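Local coordinates for protein pyridoxal kinase (Entamoeba histolytica, PDB 4S1H) that probably phosphorylates pyridoxal to pyridoxal 5'-phosphate using ATP, and is captured here with the nucleotide product ADP and magnesium bound, at residues A[156-161]-A[180-184]; A[165-170]-A[190-194]; A[239-244]-A[269-274]. All blocks are in the same frame, centred on the assembly; numbering follows the deposited sequence.

Interaction 1: residues A[156-161]-A[180-184]; sequences NSVSEA and SIKEG. With ADP (adenosine-5'-diphosphate), chain C.
In this ribokinase-clan enzyme, the first turn of helix 158-170 packs on the end of strand 175-183, an edge strand of a four-stranded antiparallel sheet, burying 221 Å² in all. Asn156 (phi/psi -117/9) precedes the helix: its N donates to Glu160 OE1 at 2.7 Å, a bond folding the Glu160 side chain back over the helix start. Ser157, extended at -169/170, holds the N-cap position and is nearest Ile181, with CA atoms 6.3 Å apart; its OG shares a hydrogen bond with Ser159 OG at 3.1 Å, and its O accepts from Ala161 N at 2.9 Å. Val158, chi1 t, brings CG2 to 4.4 Å from Ile181 CD1 and 4.0 Å from Glu183 OE2. Ala161 points toward the strand, its CB 3.7 Å from Ile181 CD1.

No hydrogen bond joins the segments; Ile181, m,t, has the largest covered area, 73 Å², and Glu183 adds 38 Å². Ile181 also keeps backbone hydrogen bonds with Ile188 of strand 186-193. The preceding Ser180 is out of reach of segment 156-161; in rotamer p it serves the nucleotide site instead, its OG donating a 2.7 Å hydrogen bond to ADP O1A.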
loop_
_atom_site.group_PDB
_atom_site.type_symbol
_atom_site.label_atom_id
_atom_site.label_comp_id
_atom_site.label_asym_id
_atom_site.label_seq_id
_atom_site.Cartn_x
_atom_site.Cartn_y
_atom_site.Cartn_z
ATOM N N ASN A 156 9.816 -2.991 33.336
ATOM C CA ASN A 156 9.932 -1.570 33.662
ATOM C C ASN A 156 11.371 -1.070 33.634
ATOM O O ASN A 156 11.631 0.053 34.053
ATOM C CB ASN A 156 9.326 -1.299 35.049
ATOM C CG ASN A 156 7.874 -1.684 35.138
ATOM O OD1 ASN A 156 7.014 -1.188 34.403
ATOM N ND2 ASN A 156 7.599 -2.618 36.035
ATOM N N SER A 157 12.292 -1.904 33.161
ATOM C CA SER A 157 13.691 -1.606 33.185
ATOM C C SER A 157 14.425 -2.600 32.354
ATOM O O SER A 157 13.859 -3.617 31.989
ATOM C CB SER A 157 14.241 -1.723 34.617
ATOM O OG SER A 157 14.130 -3.064 35.100
ATOM N N VAL A 158 15.700 -2.325 32.115
ATOM C CA VAL A 158 16.517 -3.228 31.290
ATOM C C VAL A 158 16.697 -4.574 32.006
ATOM O O VAL A 158 16.530 -5.614 31.384
ATOM C CB VAL A 158 17.879 -2.593 30.959
ATOM C CG1 VAL A 158 18.843 -3.618 30.386
ATOM C CG2 VAL A 158 17.685 -1.422 29.986
ATOM N N SER A 159 16.971 -4.559 33.307
ATOM C CA SER A 159 17.120 -5.825 33.994
ATOM C C SER A 159 15.835 -6.686 33.804
ATOM O O SER A 159 15.910 -7.887 33.509
ATOM C CB SER A 159 17.423 -5.602 35.473
ATOM O OG SER A 159 16.318 -4.991 36.100
ATOM N N GLU A 160 14.670 -6.071 34.073
ATOM C CA GLU A 160 13.415 -6.787 33.882
ATOM C C GLU A 160 13.267 -7.306 32.469
ATOM O O GLU A 160 12.844 -8.429 32.288
ATOM C CB GLU A 160 12.219 -5.954 34.327
ATOM C CG GLU A 160 12.191 -5.796 35.832
ATOM C CD GLU A 160 10.990 -5.039 36.387
ATOM O OE1 GLU A 160 10.360 -4.261 35.642
ATOM O OE2 GLU A 160 10.702 -5.203 37.602
ATOM N N ALA A 161 13.574 -6.471 31.466
ATOM C CA ALA A 161 13.549 -6.943 30.090
ATOM C C ALA A 161 14.458 -8.148 29.912
ATOM O O ALA A 161 14.079 -9.060 29.195
ATOM C CB ALA A 161 13.911 -5.825 29.125
ATOM N N SER A 180 11.445 -0.419 22.907
ATOM C CA SER A 180 11.340 0.710 23.814
ATOM C C SER A 180 11.128 0.256 25.228
ATOM O O SER A 180 10.215 -0.522 25.513
ATOM C CB SER A 180 10.212 1.689 23.430
ATOM O OG SER A 180 8.947 1.083 23.319
ATOM N N ILE A 181 12.028 0.725 26.084
ATOM C CA ILE A 181 11.954 0.575 27.527
ATOM C C ILE A 181 12.171 1.976 28.086
ATOM O O ILE A 181 13.195 2.594 27.825
ATOM C CB ILE A 181 13.044 -0.364 28.075
ATOM C CG1 ILE A 181 12.966 -1.744 27.427
ATOM C CG2 ILE A 181 12.938 -0.452 29.602
ATOM C CD1 ILE A 181 14.248 -2.554 27.535
ATOM N N LYS A 182 11.218 2.461 28.880
ATOM C CA LYS A 182 11.320 3.789 29.528
ATOM C C LYS A 182 12.440 3.827 30.562
ATOM O O LYS A 182 12.509 2.967 31.427
ATOM C CB LYS A 182 9.997 4.169 30.229
ATOM C CG LYS A 182 8.751 4.146 29.349
ATOM C CD LYS A 182 7.527 4.523 30.170
ATOM C CE LYS A 182 6.223 4.400 29.430
ATOM N NZ LYS A 182 5.897 3.029 28.965
ATOM N N GLU A 183 13.341 4.797 30.428
ATOM C CA GLU A 183 14.391 5.049 31.416
ATOM C C GLU A 183 14.593 6.572 31.514
ATOM O O GLU A 183 15.301 7.173 30.703
ATOM C CB GLU A 183 15.690 4.311 31.038
ATOM C CG GLU A 183 16.476 3.771 32.235
ATOM C CD GLU A 183 15.968 2.406 32.718
ATOM O OE1 GLU A 183 14.794 2.306 33.150
ATOM O OE2 GLU A 183 16.740 1.418 32.675
ATOM N N GLY A 184 13.939 7.193 32.499
ATOM C CA GLY A 184 13.934 8.658 32.644
ATOM C C GLY A 184 13.250 9.361 31.475
ATOM O O GLY A 184 12.083 9.101 31.207
HETATM P PB ADP C . 5.576 0.802 19.131
HETATM O O1B ADP C . 5.208 1.217 20.537
HETATM O O2B ADP C . 4.790 1.539 18.061
HETATM O O3B ADP C . 5.643 -0.689 19.001
HETATM P PA ADP C . 8.086 1.999 19.954
HETATM O O1A ADP C . 8.915 0.940 20.629
HETATM O O2A ADP C . 7.298 2.954 20.787
HETATM O O3A ADP C . 7.085 1.295 18.891
HETATM O "O5'" ADP C . 8.997 2.845 18.975
HETATM C "C5'" ADP C . 9.816 2.285 17.969
HETATM C "C4'" ADP C . 11.012 3.185 17.830
HETATM O "O4'" ADP C . 10.574 4.502 17.495
HETATM C "C3'" ADP C . 11.768 3.320 19.147
HETATM O "O3'" ADP C . 12.786 2.320 19.265
HETATM C "C2'" ADP C . 12.302 4.717 19.063
HETATM O "O2'" ADP C . 13.510 4.722 18.315
HETATM C "C1'" ADP C . 11.255 5.478 18.270
HETATM N N9 ADP C . 10.288 6.251 19.085
HETATM C C8 ADP C . 9.014 5.969 19.390
HETATM N N7 ADP C . 8.450 6.950 20.137
HETATM C C5 ADP C . 9.389 7.891 20.307
HETATM C C6 ADP C . 9.472 9.208 20.982
HETATM N N6 ADP C . 8.397 9.687 21.642
HETATM N N1 ADP C . 10.648 9.867 20.919
HETATM C C2 ADP C . 11.730 9.369 20.255
HETATM N N3 ADP C . 11.717 8.182 19.614
HETATM C C4 ADP C . 10.594 7.426 19.610
#

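Interaction 2: residues A[165-170]-A[190-194]; sequences CHILHE and LCSFK
His169 dominates this contact, with 102 Å² covered, followed by Lys194 (69 Å²) and Ser192 (50 Å²). Helix segment 165-170 runs 36° from the direction of strand 190-193 (signed crossing -36°), with axes 9.4 Å apart at closest. The register pairs Cys165 with Ser192 (CA-CA 7.0 Å) and, closer, His169 with Lys194 (5.2 Å). With chi1 m and chi2 -47°, the His169 ring reaches out so that NE2 lies 2.7 Å from Ser192 OG, a hydrogen bond of 163° in the ring plane in which either atom could donate. One ring face lies under Phe193 C and Lys194 N, CE1 being 3.6 Å from Phe193 C; the other ring nitrogen, ND1, is hydrogen-bonded to Ile173 O. Ser192, chi1 t, also places OG 3.7 Å from Cys165 CB. Lys194 stretches t,t,t before a p turn at chi4, and its NZ donates to His169 O at 2.9 Å. One helical turn back, Cys165 SG meets Leu190 CD2 at 4.2 Å. Alternating strand residues Leu190 and Ser192 point toward the helix while Cys191 and Phe193 point away, the pattern of a helix layered on one face of an antiparallel sheet.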
loop_
_atom_site.group_PDB
_atom_site.type_symbol
_atom_site.label_atom_id
_atom_site.label_comp_id
_atom_site.label_asym_id
_atom_site.label_seq_id
_atom_site.Cartn_x
_atom_site.Cartn_y
_atom_site.Cartn_z
ATOM N N CYS A 165 13.202 -11.673 28.488
ATOM C CA CYS A 165 13.788 -12.225 27.240
ATOM C C CYS A 165 14.247 -13.658 27.471
ATOM O O CYS A 165 14.105 -14.505 26.596
ATOM C CB CYS A 165 14.969 -11.393 26.746
ATOM S SG CYS A 165 14.470 -9.840 25.962
ATOM N N HIS A 166 14.810 -13.926 28.639
ATOM C CA HIS A 166 15.223 -15.293 28.952
ATOM C C HIS A 166 14.097 -16.309 28.694
ATOM O O HIS A 166 14.307 -17.352 28.035
ATOM C CB HIS A 166 15.724 -15.356 30.384
ATOM C CG HIS A 166 16.094 -16.736 30.830
ATOM N ND1 HIS A 166 17.250 -17.357 30.400
ATOM C CD2 HIS A 166 15.420 -17.647 31.570
ATOM C CE1 HIS A 166 17.311 -18.571 30.921
ATOM N NE2 HIS A 166 16.214 -18.773 31.635
ATOM N N ILE A 167 12.900 -15.978 29.178
ATOM C CA ILE A 167 11.764 -16.882 29.116
ATOM C C ILE A 167 11.511 -17.241 27.640
ATOM O O ILE A 167 11.332 -18.407 27.276
ATOM C CB ILE A 167 10.484 -16.229 29.695
ATOM C CG1 ILE A 167 10.614 -15.961 31.217
ATOM C CG2 ILE A 167 9.255 -17.064 29.402
ATOM C CD1 ILE A 167 10.754 -17.188 32.086
ATOM N N LEU A 168 11.583 -16.234 26.791
ATOM C CA LEU A 168 11.321 -16.451 25.367
ATOM C C LEU A 168 12.457 -17.150 24.642
ATOM O O LEU A 168 12.199 -17.980 23.767
ATOM C CB LEU A 168 10.983 -15.127 24.691
ATOM C CG LEU A 168 9.749 -14.449 25.255
ATOM C CD1 LEU A 168 9.464 -13.234 24.368
ATOM C CD2 LEU A 168 8.516 -15.343 25.348
ATOM N N HIS A 169 13.693 -16.795 24.956
ATOM C CA HIS A 169 14.849 -17.520 24.442
ATOM C C HIS A 169 14.821 -19.009 24.825
ATOM O O HIS A 169 15.175 -19.847 24.015
ATOM C CB HIS A 169 16.161 -16.947 24.925
ATOM C CG HIS A 169 16.481 -15.576 24.416
ATOM N ND1 HIS A 169 16.365 -15.212 23.096
ATOM C CD2 HIS A 169 16.984 -14.495 25.063
ATOM C CE1 HIS A 169 16.754 -13.955 22.955
ATOM N NE2 HIS A 169 17.154 -13.508 24.137
ATOM N N GLU A 170 14.388 -19.329 26.048
ATOM C CA GLU A 170 14.249 -20.741 26.473
ATOM C C GLU A 170 13.215 -21.504 25.623
ATOM O O GLU A 170 13.327 -22.707 25.490
ATOM C CB GLU A 170 13.893 -20.827 27.944
ATOM C CG GLU A 170 15.059 -20.453 28.833
ATOM C CD GLU A 170 16.106 -21.550 28.942
ATOM O OE1 GLU A 170 15.942 -22.446 29.806
ATOM O OE2 GLU A 170 17.110 -21.496 28.184
ATOM N N LEU A 190 16.811 -2.685 23.637
ATOM C CA LEU A 190 17.636 -3.826 24.009
ATOM C C LEU A 190 17.599 -4.866 22.888
ATOM O O LEU A 190 16.510 -5.180 22.352
ATOM C CB LEU A 190 17.133 -4.432 25.314
ATOM C CG LEU A 190 17.663 -5.827 25.673
ATOM C CD1 LEU A 190 19.126 -5.780 26.089
ATOM C CD2 LEU A 190 16.782 -6.400 26.765
ATOM N N CYS A 191 18.764 -5.339 22.449
ATOM C CA CYS A 191 18.843 -6.466 21.513
ATOM C C CYS A 191 19.460 -7.628 22.258
ATOM O O CYS A 191 20.606 -7.525 22.718
ATOM C CB CYS A 191 19.694 -6.136 20.320
ATOM S SG CYS A 191 19.442 -7.306 18.976
ATOM N N SER A 192 18.690 -8.704 22.397
ATOM C CA SER A 192 19.056 -9.834 23.238
ATOM C C SER A 192 19.099 -11.077 22.349
ATOM O O SER A 192 18.161 -11.343 21.608
ATOM C CB SER A 192 18.003 -10.033 24.309
ATOM O OG SER A 192 18.235 -11.187 25.117
ATOM N N PHE A 193 20.156 -11.878 22.520
ATOM C CA PHE A 193 20.388 -13.091 21.744
ATOM C C PHE A 193 20.311 -14.326 22.633
ATOM O O PHE A 193 20.850 -14.349 23.774
ATOM C CB PHE A 193 21.742 -13.058 21.050
ATOM C CG PHE A 193 21.883 -11.962 20.064
ATOM C CD1 PHE A 193 22.287 -10.705 20.460
ATOM C CD2 PHE A 193 21.600 -12.192 18.715
ATOM C CE1 PHE A 193 22.425 -9.680 19.560
ATOM C CE2 PHE A 193 21.733 -11.160 17.798
ATOM C CZ PHE A 193 22.129 -9.901 18.212
ATOM N N LYS A 194 19.651 -15.365 22.137
ATOM C CA LYS A 194 19.685 -16.692 22.783
ATOM C C LYS A 194 21.113 -17.222 22.848
ATOM O O LYS A 194 21.544 -17.777 23.879
ATOM C CB LYS A 194 18.788 -17.678 22.022
ATOM C CG LYS A 194 18.781 -19.112 22.542
ATOM C CD LYS A 194 17.817 -19.984 21.759
ATOM C CE LYS A 194 17.903 -21.437 22.178
ATOM N NZ LYS A 194 17.365 -21.673 23.547
#

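Interaction 3: residues A[239-244]-A[269-274]; sequences NRAIST and GTEESF. With ADP (adenosine-5'-diphosphate), chain C.
At the ribose side of the ADP pocket, helix 234-250 is overlaid by an irregular loop that leads into strand 277-278. Segments 239-244 and 269-274 bury 511 Å² together, with nearest CA pairs Arg240-Glu272 (5.0 Å), Ser243-Ser273 (5.7 Å) and Thr244-Gly269 (6.5 Å).

Asn239, chi1 t and chi2 -30°, uses its amide on the backbone of one residue: ND2 donates to Phe274 O at 2.8 Å, and OD1 accepts from Phe274 N at 3.2 Å. A helical turn on, Ser243 OG (chi1 m) accepts from Ser273 N at 2.9 Å and donates to Asn239 O at 2.8 Å, linking loop and helix backbones. Arg240, m,t,t, forms a salt bridge from NE to Glu272 OE2 at 3.1 Å, with Thr270 CG2 over one guanidinium face; Glu272 OE1 is held by His236. Water 1 joins Asn239 ND2 and Glu272 OE1 (2.9 Å each), and water 3 connects Thr244 OG1 (2.7 Å) to Gly269 O (2.8 Å).

Phe274 (chi1 m, chi2 89°) sets CE1 3.6 Å from Ile242 CG2 and also touches Ile204 and Ile206 of strand 202-207. Ile242, rotamer m,m, carries CD1 to 3.4 Å from ADP O3'. The loop is thus fastened by side-chain-to-backbone hydrogen bonds to a helix that brings the Ile242 side chain against the ADP ribose in the nucleotide pocket of this ribokinase-clan kinase.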
loop_
_atom_site.group_PDB
_atom_site.type_symbol
_atom_site.label_atom_id
_atom_site.label_comp_id
_atom_site.label_asym_id
_atom_site.label_seq_id
_atom_site.Cartn_x
_atom_site.Cartn_y
_atom_site.Cartn_z
ATOM N N ASN A 239 20.736 0.299 13.922
ATOM C CA ASN A 239 21.214 1.680 14.099
ATOM C C ASN A 239 20.697 2.577 12.979
ATOM O O ASN A 239 20.212 3.667 13.222
ATOM C CB ASN A 239 22.740 1.691 14.171
ATOM C CG ASN A 239 23.294 2.930 14.861
ATOM O OD1 ASN A 239 22.703 4.022 14.822
ATOM N ND2 ASN A 239 24.464 2.787 15.430
ATOM N N ARG A 240 20.756 2.088 11.739
ATOM C CA ARG A 240 20.222 2.866 10.610
ATOM C C ARG A 240 18.730 3.106 10.757
ATOM O O ARG A 240 18.241 4.201 10.521
ATOM C CB ARG A 240 20.463 2.153 9.289
ATOM C CG ARG A 240 21.907 2.126 8.868
ATOM C CD ARG A 240 22.069 1.478 7.493
ATOM N NE ARG A 240 23.468 1.334 7.144
ATOM C CZ ARG A 240 23.931 0.904 5.958
ATOM N NH1 ARG A 240 23.101 0.568 4.991
ATOM N NH2 ARG A 240 25.242 0.831 5.752
ATOM N N ALA A 241 18.007 2.071 11.177
ATOM C CA ALA A 241 16.571 2.150 11.319
ATOM C C ALA A 241 16.182 3.147 12.415
ATOM O O ALA A 241 15.336 4.012 12.175
ATOM C CB ALA A 241 15.958 0.780 11.560
ATOM N N ILE A 242 16.858 3.091 13.567
ATOM C CA ILE A 242 16.551 3.996 14.666
ATOM C C ILE A 242 16.937 5.421 14.307
ATOM O O ILE A 242 16.220 6.362 14.642
ATOM C CB ILE A 242 17.278 3.541 15.961
ATOM C CG1 ILE A 242 16.713 2.173 16.373
ATOM C CG2 ILE A 242 17.260 4.608 17.064
ATOM C CD1 ILE A 242 15.419 2.153 17.132
ATOM N N SER A 243 18.032 5.571 13.573
ATOM C CA SER A 243 18.492 6.872 13.105
ATOM C C SER A 243 17.528 7.499 12.147
ATOM O O SER A 243 17.176 8.675 12.303
ATOM C CB SER A 243 19.911 6.794 12.529
ATOM O OG SER A 243 20.821 6.352 13.535
ATOM N N THR A 244 17.093 6.725 11.151
ATOM C CA THR A 244 16.120 7.208 10.176
ATOM C C THR A 244 14.807 7.571 10.864
ATOM O O THR A 244 14.219 8.613 10.581
ATOM C CB THR A 244 15.934 6.170 9.073
ATOM O OG1 THR A 244 17.182 6.024 8.383
ATOM C CG2 THR A 244 14.847 6.587 8.085
ATOM N N GLY A 269 18.548 6.124 4.070
ATOM C CA GLY A 269 19.677 6.730 4.764
ATOM C C GLY A 269 20.553 5.715 5.432
ATOM O O GLY A 269 20.065 4.734 5.991
ATOM N N THR A 270 21.846 5.962 5.368
ATOM C CA THR A 270 22.841 5.061 5.937
ATOM C C THR A 270 23.494 5.645 7.159
ATOM O O THR A 270 24.355 4.982 7.739
ATOM C CB THR A 270 23.947 4.725 4.912
ATOM O OG1 THR A 270 24.560 5.934 4.464
ATOM C CG2 THR A 270 23.373 3.961 3.761
ATOM N N GLU A 271 23.076 6.838 7.604
ATOM C CA GLU A 271 23.633 7.409 8.859
ATOM C C GLU A 271 23.303 6.512 10.045
ATOM O O GLU A 271 22.184 6.018 10.177
ATOM C CB GLU A 271 23.108 8.819 9.112
ATOM C CG GLU A 271 24.007 9.624 10.049
ATOM C CD GLU A 271 23.463 10.975 10.458
ATOM O OE1 GLU A 271 22.242 11.234 10.351
ATOM O OE2 GLU A 271 24.281 11.770 10.948
ATOM N N GLU A 272 24.324 6.267 10.864
ATOM C CA GLU A 272 24.190 5.493 12.079
ATOM C C GLU A 272 24.583 6.435 13.204
ATOM O O GLU A 272 25.742 6.468 13.624
ATOM C CB GLU A 272 25.072 4.246 11.995
ATOM C CG GLU A 272 24.629 3.341 10.853
ATOM C CD GLU A 272 25.430 2.077 10.696
ATOM O OE1 GLU A 272 26.093 1.660 11.673
ATOM O OE2 GLU A 272 25.347 1.483 9.590
ATOM N N SER A 273 23.598 7.169 13.702
ATOM C CA SER A 273 23.785 8.294 14.614
ATOM C C SER A 273 23.893 7.916 16.078
ATOM O O SER A 273 24.214 8.783 16.900
ATOM C CB SER A 273 22.600 9.257 14.527
ATOM O OG SER A 273 22.158 9.379 13.227
ATOM N N PHE A 274 23.580 6.667 16.425
ATOM C CA PHE A 274 23.578 6.251 17.842
ATOM C C PHE A 274 24.730 5.342 18.110
ATOM O O PHE A 274 25.357 4.800 17.221
ATOM C CB PHE A 274 22.269 5.544 18.179
ATOM C CG PHE A 274 21.090 6.447 18.126
ATOM C CD1 PHE A 274 20.375 6.650 16.957
ATOM C CD2 PHE A 274 20.716 7.140 19.277
ATOM C CE1 PHE A 274 19.304 7.521 16.950
ATOM C CE2 PHE A 274 19.642 7.995 19.265
ATOM C CZ PHE A 274 18.935 8.181 18.109
HETATM P PB ADP C . 5.576 0.802 19.131
HETATM O O1B ADP C . 5.208 1.217 20.537
HETATM O O2B ADP C . 4.790 1.539 18.061
HETATM O O3B ADP C . 5.643 -0.689 19.001
HETATM P PA ADP C . 8.086 1.999 19.954
HETATM O O1A ADP C . 8.915 0.940 20.629
HETATM O O2A ADP C . 7.298 2.954 20.787
HETATM O O3A ADP C . 7.085 1.295 18.891
HETATM O "O5'" ADP C . 8.997 2.845 18.975
HETATM C "C5'" ADP C . 9.816 2.285 17.969
HETATM C "C4'" ADP C . 11.012 3.185 17.830
HETATM O "O4'" ADP C . 10.574 4.502 17.495
HETATM C "C3'" ADP C . 11.768 3.320 19.147
HETATM O "O3'" ADP C . 12.786 2.320 19.265
HETATM C "C2'" ADP C . 12.302 4.717 19.063
HETATM O "O2'" ADP C . 13.510 4.722 18.315
HETATM C "C1'" ADP C . 11.255 5.478 18.270
HETATM N N9 ADP C . 10.288 6.251 19.085
HETATM C C8 ADP C . 9.014 5.969 19.390
HETATM N N7 ADP C . 8.450 6.950 20.137
HETATM C C5 ADP C . 9.389 7.891 20.307
HETATM C C6 ADP C . 9.472 9.208 20.982
HETATM N N6 ADP C . 8.397 9.687 21.642
HETATM N N1 ADP C . 10.648 9.867 20.919
HETATM C C2 ADP C . 11.730 9.369 20.255
HETATM N N3 ADP C . 11.717 8.182 19.614
HETATM C C4 ADP C . 10.594 7.426 19.610
HETATM O O HOH W 1 26.038 0.550 14.392
HETATM O O HOH W 2 19.404 9.711 9.983
HETATM O O HOH W 3 17.594 3.815 6.847
#

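Following the chain, helix 158-170 supplies the first segments of interactions 1 and 2, and the hairpin of strands 175-183 and 186-193 supplies the second. They close loops of 18 and 19 intervening residues, which cross, the order being 156-161, 165-170, 180-184, 190-194. The contacts adjoin through Ala161 CB to Leu190 CD2 (3.8 Å) and Ile181 CD1 to Leu190 CB (4.1 Å), so the helix is seated on neighbouring strands of one sheet. Interaction 3 follows in series, closing a loop of 24 residues between 239-244 and 269-274 and tying helix 234-250 to the loop before strand 277-278. Its centre is about 22 Å from that of interaction 1, yet both touch ADP, at its ribose and alpha-phosphate respectively.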